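Local coordinates for HD domain protein (Enterococcus faecalis, PDB 4LRL) that probably hydrolyses deoxyribonucleoside triphosphates to the nucleoside and triphosphate at a metal centre of its HD domain, under allosteric control by bound nucleotides, at residues L92-I97 / I204-M209; Y211-A216 / G224-T229; F88-G93 / L132-G137; Y47-H52 / T98-E103; V197-S202 / G240-A245. All coordinates share one frame; numbering follows the deposited sequence.

Contact 1 (L92-I97 / I204-M209). With NI (nickel (II) ion), chain N.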
# COMPACT_ATOMS: atom_id res chain seq x y z
N LEU C 92 -14.45 18.02 -1.77
CA LEU C 92 -15.29 16.84 -1.95
C LEU C 92 -14.94 15.77 -0.93
O LEU C 92 -15.81 15.05 -0.48
CB LEU C 92 -15.18 16.26 -3.37
CG LEU C 92 -15.56 17.08 -4.62
CD1 LEU C 92 -15.96 16.14 -5.73
CD2 LEU C 92 -16.67 18.08 -4.41
N GLY C 93 -13.66 15.69 -0.56
CA GLY C 93 -13.20 14.73 0.44
C GLY C 93 -13.83 14.99 1.80
O GLY C 93 -14.33 14.06 2.46
N VAL C 94 -13.80 16.25 2.21
CA VAL C 94 -14.35 16.65 3.51
C VAL C 94 -15.84 16.37 3.52
O VAL C 94 -16.35 15.83 4.48
CB VAL C 94 -14.04 18.14 3.81
CG1 VAL C 94 -14.66 18.59 5.16
CG2 VAL C 94 -12.55 18.34 3.83
N TYR C 95 -16.52 16.69 2.42
CA TYR C 95 -17.94 16.37 2.26
C TYR C 95 -18.17 14.86 2.42
O TYR C 95 -19.08 14.44 3.13
CB TYR C 95 -18.48 16.85 0.91
CG TYR C 95 -19.68 16.02 0.45
CD1 TYR C 95 -20.95 16.28 0.95
CD2 TYR C 95 -19.52 14.95 -0.44
CE1 TYR C 95 -22.05 15.51 0.57
CE2 TYR C 95 -20.62 14.17 -0.83
CZ TYR C 95 -21.88 14.46 -0.32
OH TYR C 95 -22.97 13.72 -0.69
N GLU C 96 -17.34 14.06 1.75
CA GLU C 96 -17.49 12.61 1.80
C GLU C 96 -17.32 12.01 3.20
O GLU C 96 -18.13 11.17 3.62
CB GLU C 96 -16.55 11.91 0.81
CG GLU C 96 -16.64 10.38 0.83
CD GLU C 96 -18.02 9.82 0.44
OE1 GLU C 96 -18.22 8.60 0.62
OE2 GLU C 96 -18.89 10.57 -0.06
N ILE C 97 -16.27 12.42 3.91
CA ILE C 97 -16.02 11.94 5.27
C ILE C 97 -17.21 12.29 6.18
O ILE C 97 -17.67 11.46 6.96
CB ILE C 97 -14.70 12.51 5.85
CG1 ILE C 97 -13.49 12.01 5.03
CG2 ILE C 97 -14.58 12.19 7.35
CD1 ILE C 97 -12.12 12.44 5.58
N ILE C 204 -10.25 17.08 15.81
CA ILE C 204 -10.31 15.82 15.06
C ILE C 204 -11.59 15.81 14.22
O ILE C 204 -12.59 15.21 14.60
CB ILE C 204 -10.21 14.59 16.03
CG1 ILE C 204 -10.27 13.26 15.27
CG2 ILE C 204 -11.26 14.69 17.15
CD1 ILE C 204 -9.79 12.07 16.09
N ASP C 205 -11.55 16.50 13.10
CA ASP C 205 -12.75 16.73 12.30
C ASP C 205 -12.55 16.25 10.85
O ASP C 205 -11.45 15.84 10.47
CB ASP C 205 -13.07 18.23 12.32
CG ASP C 205 -11.91 19.08 11.84
OD1 ASP C 205 -11.48 19.97 12.58
OD2 ASP C 205 -11.40 18.83 10.72
N ALA C 206 -13.62 16.34 10.06
CA ALA C 206 -13.62 15.85 8.68
C ALA C 206 -12.61 16.60 7.81
O ALA C 206 -12.09 16.04 6.83
CB ALA C 206 -15.01 15.96 8.10
N ASP C 207 -12.32 17.84 8.19
CA ASP C 207 -11.41 18.72 7.46
C ASP C 207 -9.97 18.23 7.66
O ASP C 207 -9.26 17.92 6.69
CB ASP C 207 -11.60 20.17 7.96
CG ASP C 207 -10.75 21.20 7.22
OD1 ASP C 207 -10.72 22.36 7.67
OD2 ASP C 207 -10.11 20.88 6.21
N ARG C 208 -9.54 18.16 8.91
CA ARG C 208 -8.22 17.63 9.24
C ARG C 208 -8.03 16.20 8.72
O ARG C 208 -6.99 15.87 8.15
CB ARG C 208 -7.99 17.68 10.76
CG ARG C 208 -8.12 19.07 11.36
CD ARG C 208 -8.04 18.95 12.84
NE ARG C 208 -8.24 20.19 13.60
CZ ARG C 208 -7.29 21.09 13.85
NH1 ARG C 208 -7.57 22.15 14.60
NH2 ARG C 208 -6.07 20.92 13.36
N MET C 209 -9.05 15.36 8.89
CA MET C 209 -8.95 13.96 8.48
C MET C 209 -8.71 13.83 6.97
O MET C 209 -7.86 13.06 6.53
CB MET C 209 -10.15 13.13 8.95
CG MET C 209 -10.19 12.95 10.48
SD MET C 209 -11.27 11.60 11.02
CE MET C 209 -12.85 12.43 11.16
NI NI N . -10.14 22.19 4.54
O HOH W 1 -9.37 23.75 5.80
O HOH W 2 -7.80 22.56 4.07
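Asp205 OD2 gathers two backbone N-H groups, those of Asp207 and Arg208, at the start of helix 206-219, where Ala206 and Asp207 press on Val94 of helix 87-108. This N-cap opens the helix that delivers the last aspartate of the H...HD...D motif to the metal site of the HD domain. The bond from Arg208 N to Asp205 OD2 is short (2.7 Å) and nearly straight (168°), meeting the oxygen almost along its C-O axis, whereas the one from Asp207 N is weak and bent to 117°. The second carboxylate oxygen, Asp205 OD1, forms a salt bridge with Arg208 NE at 3.4 Å and also accepts from Ser202 N, so the capping group is held through both its oxygens. Asp207 points its CB away from helix 87-108, and with CG anti to the backbone N (chi1 -177°) it brings OD2 to the nickel ion at 2.1 Å. Its OD1 receives a hydrogen bond of 2.7 Å from a metal-bound water; His90, His134 and Asp135 supply the remaining protein ligands.

Next to the metal site the helices meet through small apolar groups. The short side chain of Ala206 lets its CA come within 5.3 Å of Val94 CA. Val94 spreads its two methyls over this turn, CG1 toward the Ala206 carbonyl carbon and CG2 against Asp207 CA at 3.8 Å. Ile97 straddles Ala206: its CG2 meets the alanine CB at 3.9 Å, while the extended other branch carries CD1 past the Ala206 carbonyl to Met209 CB, 4.0 Å away.

Contact 2 (Y211-A216 / G224-T229)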
# COMPACT_ATOMS: atom_id res chain seq x y z
N TYR C 211 -7.46 16.28 4.78
CA TYR C 211 -6.19 16.81 4.28
C TYR C 211 -4.99 16.00 4.74
O TYR C 211 -4.04 15.82 3.99
CB TYR C 211 -6.02 18.34 4.43
CG TYR C 211 -5.83 18.91 5.82
CD1 TYR C 211 -4.69 18.62 6.58
CD2 TYR C 211 -6.76 19.80 6.34
CE1 TYR C 211 -4.52 19.19 7.85
CE2 TYR C 211 -6.60 20.37 7.60
CZ TYR C 211 -5.49 20.06 8.35
OH TYR C 211 -5.35 20.64 9.60
N LEU C 212 -5.04 15.47 5.96
CA LEU C 212 -3.94 14.62 6.42
C LEU C 212 -3.77 13.40 5.50
O LEU C 212 -2.66 13.12 5.05
CB LEU C 212 -4.09 14.21 7.88
CG LEU C 212 -3.93 15.38 8.88
CD1 LEU C 212 -4.37 14.97 10.29
CD2 LEU C 212 -2.51 16.01 8.90
N LEU C 213 -4.87 12.73 5.19
CA LEU C 213 -4.83 11.57 4.33
C LEU C 213 -4.49 11.93 2.89
O LEU C 213 -3.66 11.26 2.27
CB LEU C 213 -6.16 10.83 4.37
CG LEU C 213 -6.53 10.09 5.67
CD1 LEU C 213 -8.02 9.72 5.66
CD2 LEU C 213 -5.64 8.84 5.84
N ARG C 214 -5.14 12.98 2.38
CA ARG C 214 -4.98 13.40 0.99
C ARG C 214 -3.60 14.02 0.75
O ARG C 214 -2.95 13.73 -0.26
CB ARG C 214 -6.09 14.41 0.62
CG ARG C 214 -6.06 14.87 -0.87
CD ARG C 214 -7.34 15.68 -1.24
NE ARG C 214 -8.55 15.02 -0.74
CZ ARG C 214 -9.22 14.09 -1.41
NH1 ARG C 214 -10.29 13.54 -0.87
NH2 ARG C 214 -8.84 13.72 -2.63
N ASP C 215 -3.15 14.87 1.67
CA ASP C 215 -1.81 15.42 1.57
C ASP C 215 -0.74 14.32 1.62
O ASP C 215 0.22 14.37 0.87
CB ASP C 215 -1.57 16.48 2.64
CG ASP C 215 -2.48 17.69 2.47
OD1 ASP C 215 -3.13 17.83 1.40
OD2 ASP C 215 -2.55 18.51 3.41
N ALA C 216 -0.95 13.32 2.48
CA ALA C 216 -0.05 12.17 2.54
C ALA C 216 -0.09 11.38 1.25
O ALA C 216 0.96 10.97 0.74
CB ALA C 216 -0.39 11.27 3.73
N GLY C 224 2.71 8.43 6.74
CA GLY C 224 2.14 9.52 7.53
C GLY C 224 0.62 9.44 7.62
O GLY C 224 -0.05 10.48 7.74
N THR C 225 0.07 8.23 7.57
CA THR C 225 -1.39 8.00 7.56
C THR C 225 -1.90 7.20 8.76
O THR C 225 -1.20 6.34 9.31
CB THR C 225 -1.87 7.29 6.25
OG1 THR C 225 -1.22 6.02 6.10
CG2 THR C 225 -1.57 8.15 5.03
N PHE C 226 -3.14 7.50 9.16
CA PHE C 226 -3.87 6.78 10.20
C PHE C 226 -4.99 6.00 9.51
O PHE C 226 -5.09 6.00 8.29
CB PHE C 226 -4.46 7.77 11.19
CG PHE C 226 -5.42 8.74 10.57
CD1 PHE C 226 -6.79 8.51 10.63
CD2 PHE C 226 -4.95 9.86 9.88
CE1 PHE C 226 -7.67 9.39 10.02
CE2 PHE C 226 -5.83 10.74 9.27
CZ PHE C 226 -7.19 10.51 9.34
N ASP C 227 -5.87 5.39 10.29
CA ASP C 227 -6.95 4.58 9.73
C ASP C 227 -8.32 5.23 9.89
O ASP C 227 -8.90 5.21 10.99
CB ASP C 227 -6.94 3.18 10.35
CG ASP C 227 -7.89 2.23 9.65
OD1 ASP C 227 -7.66 1.94 8.44
OD2 ASP C 227 -8.85 1.77 10.30
N LEU C 228 -8.83 5.80 8.80
CA LEU C 228 -10.15 6.44 8.79
C LEU C 228 -11.27 5.49 9.24
O LEU C 228 -12.12 5.87 10.04
CB LEU C 228 -10.48 7.02 7.41
CG LEU C 228 -11.84 7.71 7.25
CD1 LEU C 228 -12.01 8.86 8.23
CD2 LEU C 228 -12.06 8.18 5.83
N THR C 229 -11.25 4.27 8.70
CA THR C 229 -12.27 3.26 9.01
C THR C 229 -12.35 2.91 10.50
O THR C 229 -13.44 2.67 11.01
CB THR C 229 -12.10 1.99 8.15
OG1 THR C 229 -12.38 2.30 6.78
CG2 THR C 229 -13.08 0.90 8.59
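Helix 206-219 and the extended chain that returns along it run side by side in opposite senses, with CA separations of 5.9 Å between Leu213 and Thr225 and 6.1 Å between Ala216 and Gly224. The contact packs the connection between helices 206-219 and 228-234 back on the first of them, where the metal-binding helix of the HD domain leads into the HD-associated region. Leu213 makes the largest contribution. Its CD2 methyl lies over one face of the Phe226 ring in a CH-pi contact, 4.2 Å from the centroid and 22° off the normal, displaced toward the rim at CE2. Phe226 has CG between its own backbone N and carbonyl carbon (chi1 60°), which folds the ring back against the leucine, the two side chains crossing at about a right angle. Leu212 CB touches the same ring at its edge, near the ring plane. Phe226 is also paired edge-to-face with Tyr255 of helix 249-267. Leu213 CD1 reaches on to Leu228 CB at 4.1 Å. At the other end, Thr225 gives its OG1 to Glu222 O and turns its methyl CG2 onto Ala216 CB, 3.6 Å away.

Contact 3 (F88-G93 / L132-G137). With NI (nickel (II) ion), chain N.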
# COMPACT_ATOMS: atom_id res chain seq x y z
N PHE C 88 -10.42 21.79 -4.61
CA PHE C 88 -11.68 21.18 -5.02
C PHE C 88 -11.76 19.72 -4.56
O PHE C 88 -12.76 19.31 -3.95
CB PHE C 88 -11.84 21.27 -6.54
CG PHE C 88 -13.10 20.62 -7.07
CD1 PHE C 88 -14.30 21.34 -7.14
CD2 PHE C 88 -13.08 19.31 -7.56
CE1 PHE C 88 -15.45 20.76 -7.64
CE2 PHE C 88 -14.23 18.72 -8.07
CZ PHE C 88 -15.42 19.45 -8.11
N SER C 89 -10.72 18.94 -4.83
CA SER C 89 -10.75 17.52 -4.44
C SER C 89 -10.76 17.38 -2.92
O SER C 89 -11.41 16.49 -2.39
CB SER C 89 -9.61 16.73 -5.08
OG SER C 89 -8.40 17.06 -4.47
N HIS C 90 -10.08 18.28 -2.23
CA HIS C 90 -10.13 18.31 -0.77
C HIS C 90 -11.53 18.61 -0.25
O HIS C 90 -11.99 18.00 0.72
CB HIS C 90 -9.11 19.30 -0.18
CG HIS C 90 -9.34 19.61 1.27
ND1 HIS C 90 -9.19 18.67 2.28
CD2 HIS C 90 -9.72 20.76 1.89
CE1 HIS C 90 -9.47 19.22 3.44
NE2 HIS C 90 -9.80 20.49 3.24
N SER C 91 -12.22 19.55 -0.90
CA SER C 91 -13.57 19.93 -0.52
C SER C 91 -14.54 18.76 -0.66
O SER C 91 -15.34 18.50 0.25
CB SER C 91 -14.05 21.14 -1.32
OG SER C 91 -13.32 22.30 -0.95
N LEU C 92 -14.45 18.02 -1.77
CA LEU C 92 -15.29 16.84 -1.95
C LEU C 92 -14.94 15.77 -0.93
O LEU C 92 -15.81 15.05 -0.48
CB LEU C 92 -15.18 16.26 -3.37
CG LEU C 92 -15.56 17.08 -4.62
CD1 LEU C 92 -15.96 16.14 -5.73
CD2 LEU C 92 -16.67 18.08 -4.41
N GLY C 93 -13.66 15.69 -0.56
CA GLY C 93 -13.20 14.73 0.44
C GLY C 93 -13.83 14.99 1.80
O GLY C 93 -14.33 14.06 2.46
N LEU C 132 -18.87 20.83 2.42
CA LEU C 132 -18.48 21.10 1.05
C LEU C 132 -17.91 22.52 0.87
O LEU C 132 -16.95 22.73 0.10
CB LEU C 132 -19.67 20.88 0.13
CG LEU C 132 -19.36 20.96 -1.37
CD1 LEU C 132 -18.31 19.89 -1.76
CD2 LEU C 132 -20.63 20.82 -2.17
N LEU C 133 -18.49 23.47 1.58
CA LEU C 133 -18.20 24.89 1.35
C LEU C 133 -17.15 25.45 2.30
O LEU C 133 -16.83 26.64 2.19
CB LEU C 133 -19.48 25.71 1.46
CG LEU C 133 -20.60 25.44 0.45
CD1 LEU C 133 -21.86 26.15 0.89
CD2 LEU C 133 -20.19 25.86 -0.96
N HIS C 134 -16.62 24.62 3.20
CA HIS C 134 -15.78 25.13 4.30
C HIS C 134 -14.56 25.97 3.85
O HIS C 134 -14.12 26.85 4.56
CB HIS C 134 -15.35 24.00 5.27
CG HIS C 134 -14.23 23.15 4.75
ND1 HIS C 134 -14.36 22.32 3.65
CD2 HIS C 134 -12.95 23.00 5.18
CE1 HIS C 134 -13.21 21.70 3.43
NE2 HIS C 134 -12.34 22.10 4.34
N ASP C 135 -14.06 25.69 2.65
CA ASP C 135 -12.83 26.32 2.16
C ASP C 135 -13.08 27.18 0.92
O ASP C 135 -12.12 27.57 0.24
CB ASP C 135 -11.80 25.25 1.81
CG ASP C 135 -11.05 24.73 3.01
OD1 ASP C 135 -11.05 25.38 4.09
OD2 ASP C 135 -10.44 23.66 2.87
N VAL C 136 -14.34 27.46 0.62
CA VAL C 136 -14.70 28.15 -0.61
C VAL C 136 -14.10 29.57 -0.71
O VAL C 136 -13.90 30.08 -1.79
CB VAL C 136 -16.24 28.12 -0.85
CG1 VAL C 136 -16.96 29.23 -0.09
CG2 VAL C 136 -16.56 28.18 -2.33
N GLY C 137 -13.80 30.19 0.43
CA GLY C 137 -13.25 31.55 0.45
C GLY C 137 -11.74 31.65 0.29
O GLY C 137 -11.18 32.75 0.29
NI NI N . -10.14 22.19 4.54
O HOH W 3 -14.78 24.10 0.51
O HOH W 1 -9.37 23.75 5.80
O HOH W 2 -7.80 22.56 4.07
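The metal centre is built where helix 87-108 passes the end of helix 124-133: His90 NE2, His134 NE2 and Asp135 OD2 each bind the nickel ion at 2.2 Å. Asp207 and two waters bring the ligands to six. The imidazoles of His90 and His134 are turned obliquely, their planes 66° apart, and His90 NE2 lies at the edge of the His134 ring, in its plane. His134 holds CG between its backbone N and carbonyl carbon (chi1 78°), and Asp135 CG lies 3.1 Å above the plane of the His134 ring, toward its rim. Asp135 OD2 comes to the edge of the His90 ring near CD2, carboxylate and imidazole nearly coplanar, while its OD1 accepts from a metal-bound water. Each histidine is fixed on its far nitrogen, His90 ND1 by Asp210 OD1 and His134 ND1 by Ala131 O. His134 and Asp135 are the adjacent pair that names HD phosphohydrolases, and they sit in a type I turn from Leu133 to Val136; other crystal structures of this protein have zinc or calcium on the same residues. Away from the metal, a second-shell water bridges the segments, donating to Ser91 OG (2.7 Å) and Leu132 O (2.6 Å) and accepting from Asp135 N. Ser91 OG also bonds to Arg87 O. Next to Ser91, Leu92 lies side by side with Leu132, its CD2 3.6 Å from Leu132 CD1; one turn earlier Phe88 touches a bound dGTP.

Contact 4 (Y47-H52 / T98-E103)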
# COMPACT_ATOMS: atom_id res chain seq x y z
N TYR C 47 -14.50 6.60 -3.62
CA TYR C 47 -15.67 7.25 -4.21
C TYR C 47 -16.21 8.38 -3.33
O TYR C 47 -16.24 8.26 -2.09
CB TYR C 47 -16.79 6.25 -4.44
CG TYR C 47 -16.48 5.20 -5.48
CD1 TYR C 47 -15.85 4.01 -5.14
CD2 TYR C 47 -16.82 5.40 -6.82
CE1 TYR C 47 -15.57 3.04 -6.09
CE2 TYR C 47 -16.55 4.44 -7.78
CZ TYR C 47 -15.92 3.27 -7.41
OH TYR C 47 -15.64 2.31 -8.35
N ILE C 48 -16.64 9.46 -3.98
CA ILE C 48 -17.45 10.48 -3.34
C ILE C 48 -18.89 10.17 -3.76
O ILE C 48 -19.17 9.99 -4.95
CB ILE C 48 -17.06 11.92 -3.80
CG1 ILE C 48 -15.54 12.18 -3.69
CG2 ILE C 48 -17.90 12.99 -3.06
CD1 ILE C 48 -14.89 11.95 -2.32
N HIS C 49 -19.80 10.09 -2.78
CA HIS C 49 -21.20 9.72 -3.04
C HIS C 49 -22.13 10.91 -2.87
O HIS C 49 -22.16 11.52 -1.79
CB HIS C 49 -21.65 8.59 -2.11
CG HIS C 49 -20.85 7.33 -2.24
ND1 HIS C 49 -19.61 7.18 -1.66
CD2 HIS C 49 -21.11 6.16 -2.86
CE1 HIS C 49 -19.14 5.97 -1.92
NE2 HIS C 49 -20.03 5.34 -2.66
N VAL C 50 -22.89 11.23 -3.92
CA VAL C 50 -23.82 12.36 -3.90
C VAL C 50 -25.26 11.89 -4.18
O VAL C 50 -25.53 11.33 -5.25
CB VAL C 50 -23.41 13.45 -4.91
CG1 VAL C 50 -24.45 14.58 -4.98
CG2 VAL C 50 -22.02 14.00 -4.57
N GLN C 51 -26.15 12.14 -3.21
CA GLN C 51 -27.59 11.80 -3.32
C GLN C 51 -28.50 13.02 -3.40
O GLN C 51 -29.59 12.93 -3.95
CB GLN C 51 -28.07 10.96 -2.13
CG GLN C 51 -27.55 9.54 -2.09
CD GLN C 51 -26.41 9.40 -1.11
OE1 GLN C 51 -26.63 9.16 0.08
NE2 GLN C 51 -25.19 9.54 -1.60
N HIS C 52 -28.09 14.14 -2.81
CA HIS C 52 -28.93 15.33 -2.76
C HIS C 52 -28.71 16.23 -3.97
O HIS C 52 -27.57 16.49 -4.36
CB HIS C 52 -28.65 16.13 -1.48
CG HIS C 52 -28.97 15.40 -0.22
ND1 HIS C 52 -28.06 14.57 0.41
CD2 HIS C 52 -30.10 15.37 0.53
CE1 HIS C 52 -28.62 14.06 1.50
NE2 HIS C 52 -29.85 14.53 1.59
N THR C 98 -17.71 13.52 6.03
CA THR C 98 -18.84 14.04 6.80
C THR C 98 -20.10 13.22 6.50
O THR C 98 -20.88 12.92 7.42
CB THR C 98 -19.09 15.53 6.46
OG1 THR C 98 -17.93 16.29 6.81
CG2 THR C 98 -20.26 16.08 7.22
N ARG C 99 -20.29 12.86 5.23
CA ARG C 99 -21.43 12.03 4.85
C ARG C 99 -21.33 10.66 5.51
O ARG C 99 -22.32 10.13 6.00
CB ARG C 99 -21.53 11.91 3.33
CG ARG C 99 -22.76 11.16 2.85
CD ARG C 99 -22.59 10.67 1.42
NE ARG C 99 -21.57 9.63 1.26
CZ ARG C 99 -21.70 8.35 1.62
NH1 ARG C 99 -22.83 7.90 2.17
NH2 ARG C 99 -20.69 7.50 1.41
N ARG C 100 -20.13 10.10 5.54
CA ARG C 100 -19.95 8.78 6.16
C ARG C 100 -20.26 8.84 7.65
O ARG C 100 -20.88 7.92 8.18
CB ARG C 100 -18.56 8.22 5.88
CG ARG C 100 -18.38 7.84 4.42
CD ARG C 100 -16.98 7.43 4.06
NE ARG C 100 -16.84 7.36 2.60
CZ ARG C 100 -15.79 6.87 1.94
NH1 ARG C 100 -15.79 6.88 0.61
NH2 ARG C 100 -14.75 6.36 2.59
N ILE C 101 -19.84 9.93 8.30
CA ILE C 101 -20.08 10.12 9.74
C ILE C 101 -21.57 10.27 10.06
O ILE C 101 -22.07 9.64 10.99
CB ILE C 101 -19.28 11.33 10.32
CG1 ILE C 101 -17.78 11.10 10.10
CG2 ILE C 101 -19.58 11.53 11.81
CD1 ILE C 101 -16.89 12.26 10.51
N CYS C 102 -22.27 11.11 9.29
CA CYS C 102 -23.70 11.33 9.43
C CYS C 102 -24.48 10.03 9.24
O CYS C 102 -25.44 9.76 9.95
CB CYS C 102 -24.18 12.36 8.42
SG CYS C 102 -23.66 14.05 8.77
N GLU C 103 -24.03 9.23 8.27
CA GLU C 103 -24.63 7.94 7.97
C GLU C 103 -24.51 7.00 9.18
O GLU C 103 -25.50 6.41 9.60
CB GLU C 103 -23.94 7.34 6.74
CG GLU C 103 -24.62 6.13 6.15
CD GLU C 103 -25.85 6.47 5.30
OE1 GLU C 103 -25.90 7.57 4.71
OE2 GLU C 103 -26.75 5.61 5.21
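Arg99 is the first residue of segment 98-103 to meet the strand, and it lies across His49. Its CG is anti to the backbone N (chi1 -176°), directing the chain at the strand, and a bend at chi3 folds the guanidinium back so that His49 CB rests over one of its faces, 3.5 Å from Arg99 NE. The imidazole and guanidinium planes stand 58° apart, a slanted packing and not a stack. Nearer the helix, Arg99 CD approaches His49 O at 3.3 Å, and Gln51 NE2 lies 4.1 Å from the same CD. The charge of Arg99 is met by Glu96, whose OE1 forms a salt bridge with its NH2. Arg100 follows with an extended chain. Its NE forms a second salt bridge to Glu96 OE1 and its NH1 donates to His45 O; this NH1 also comes 3.1 Å from Tyr47 O, which lies near the guanidinium plane, and stands at the edge of the His49 ring, 4.3 Å from CE1.

The strand crosses the helix at 63°, the axes of the two segments 10.0 Å apart at closest. It pairs with strand 33-42, which carries the dGTP-binding residue Lys38, in an antiparallel sheet laid against helix 87-108: Ile48 packs on Leu92 and Tyr95, Arg99 leans on Leu128 of helix 124-133, and Arg233 of a third subunit packs on His49.

Contact 5 (V197-S202 / G240-A245)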
# COMPACT_ATOMS: atom_id res chain seq x y z
N VAL C 197 -21.16 21.50 14.38
CA VAL C 197 -19.96 22.34 14.37
C VAL C 197 -18.68 21.51 14.48
O VAL C 197 -17.74 21.71 13.70
CB VAL C 197 -19.99 23.41 15.51
CG1 VAL C 197 -18.66 24.14 15.61
CG2 VAL C 197 -21.12 24.40 15.29
N GLN C 198 -18.66 20.59 15.45
CA GLN C 198 -17.45 19.79 15.72
C GLN C 198 -17.09 18.80 14.61
O GLN C 198 -15.93 18.41 14.49
CB GLN C 198 -17.54 19.07 17.07
CG GLN C 198 -17.25 19.96 18.28
CD GLN C 198 -17.37 19.24 19.61
OE1 GLN C 198 -17.01 18.05 19.75
NE2 GLN C 198 -17.87 19.94 20.61
N MET C 199 -18.07 18.43 13.78
CA MET C 199 -17.82 17.50 12.68
C MET C 199 -16.95 18.16 11.63
O MET C 199 -16.17 17.51 10.93
CB MET C 199 -19.14 17.01 12.06
CG MET C 199 -19.01 15.65 11.36
SD MET C 199 -20.53 14.97 10.69
CE MET C 199 -21.58 14.86 12.16
N ILE C 200 -17.08 19.48 11.55
CA ILE C 200 -16.43 20.26 10.52
C ILE C 200 -15.21 20.99 11.07
O ILE C 200 -14.21 21.17 10.36
CB ILE C 200 -17.45 21.21 9.89
CG1 ILE C 200 -18.41 20.37 9.05
CG2 ILE C 200 -16.75 22.29 9.04
CD1 ILE C 200 -19.80 20.93 8.93
N SER C 201 -15.27 21.37 12.34
CA SER C 201 -14.14 22.04 12.95
C SER C 201 -14.00 21.65 14.41
O SER C 201 -14.89 21.88 15.22
CB SER C 201 -14.27 23.56 12.81
OG SER C 201 -13.21 24.19 13.49
N SER C 202 -12.87 21.02 14.72
CA SER C 202 -12.53 20.59 16.07
C SER C 202 -11.04 20.26 16.06
O SER C 202 -10.30 20.75 15.21
CB SER C 202 -13.38 19.39 16.50
OG SER C 202 -13.08 18.24 15.73
N GLY C 240 -22.53 17.37 24.11
CA GLY C 240 -21.55 18.42 23.86
C GLY C 240 -20.78 18.27 22.56
O GLY C 240 -19.76 18.94 22.36
N GLY C 241 -21.24 17.41 21.66
CA GLY C 241 -20.60 17.34 20.35
C GLY C 241 -20.27 15.95 19.85
O GLY C 241 -21.15 15.10 19.67
N ILE C 242 -18.98 15.74 19.61
CA ILE C 242 -18.46 14.49 19.05
C ILE C 242 -17.38 13.90 19.95
O ILE C 242 -16.49 14.61 20.41
CB ILE C 242 -17.93 14.70 17.62
CG1 ILE C 242 -19.10 14.90 16.65
CG2 ILE C 242 -17.02 13.55 17.18
CD1 ILE C 242 -18.68 15.23 15.24
N ALA C 243 -17.46 12.59 20.17
CA ALA C 243 -16.52 11.87 21.01
C ALA C 243 -16.13 10.55 20.35
O ALA C 243 -16.58 10.23 19.26
CB ALA C 243 -17.13 11.61 22.40
N PHE C 244 -15.27 9.78 21.02
CA PHE C 244 -14.79 8.52 20.47
C PHE C 244 -14.76 7.48 21.55
O PHE C 244 -14.19 7.70 22.63
CB PHE C 244 -13.40 8.70 19.83
CG PHE C 244 -13.36 9.81 18.82
CD1 PHE C 244 -13.25 11.14 19.23
CD2 PHE C 244 -13.49 9.53 17.47
CE1 PHE C 244 -13.25 12.17 18.31
CE2 PHE C 244 -13.48 10.56 16.54
CZ PHE C 244 -13.36 11.87 16.96
N ALA C 245 -15.38 6.34 21.26
CA ALA C 245 -15.43 5.23 22.20
C ALA C 245 -14.02 4.92 22.70
O ALA C 245 -13.07 4.90 21.91
CB ALA C 245 -16.06 4.00 21.54
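Gln198 stretches its side chain from helix 194-200 to the start of strand 241-245 and reads the backbone there with both ends of its amide. The chain is extended beyond CG (chi2 179°), which carries the amide across to the strand. OE1 accepts from Ile242 N at 3.0 Å along a nearly straight N-H (166°), although the donor sits well above the carbonyl plane. NE2 gives a weak bond to Gly240 O, 2.8 Å long but bent to 125°. Gly241 lies between these two bonds with its CA 3.8 Å from Gln198 CD, so the bare backbone of the glycine leaves the amide its place. Next, Met199 receives the tip of Ile242: CD1 lies 3.5 Å from Met199 CA and 3.7 Å from its CB, the side chains crossing at about a right angle. The contact thus joins an HD-domain helix to the mixed sheet, in which strand 241-245 runs between strands 235-238 and 411-413. Met199 also packs against Thr98, Ile101 and Cys102 of helix 87-108, and Ile242 leans on Ile235 of strand 235-238.

In the fold
Contacts 1 and 3 share Leu92 and Gly93 of helix 87-108 and, with centres about 9 Å apart, together supply all four protein ligands of the nickel ion. The same helix runs on into contact 4, where Tyr95 OH and Glu96 OE2 lie 2.6 Å from His49 O and 2.9 Å from His49 N, linking the metal site to the sheet of the dGTP-binding strand. Contact 2 continues helix 206-219, and its Arg214 packs on His90 and Gly93. Contact 5 joins contact 1 through Ala206 N, 2.9 Å from Met199 O, and meets contact 4 where Met199 SD reaches Thr98; Met199 is about 13 Å, side chain to metal, from the nickel ion.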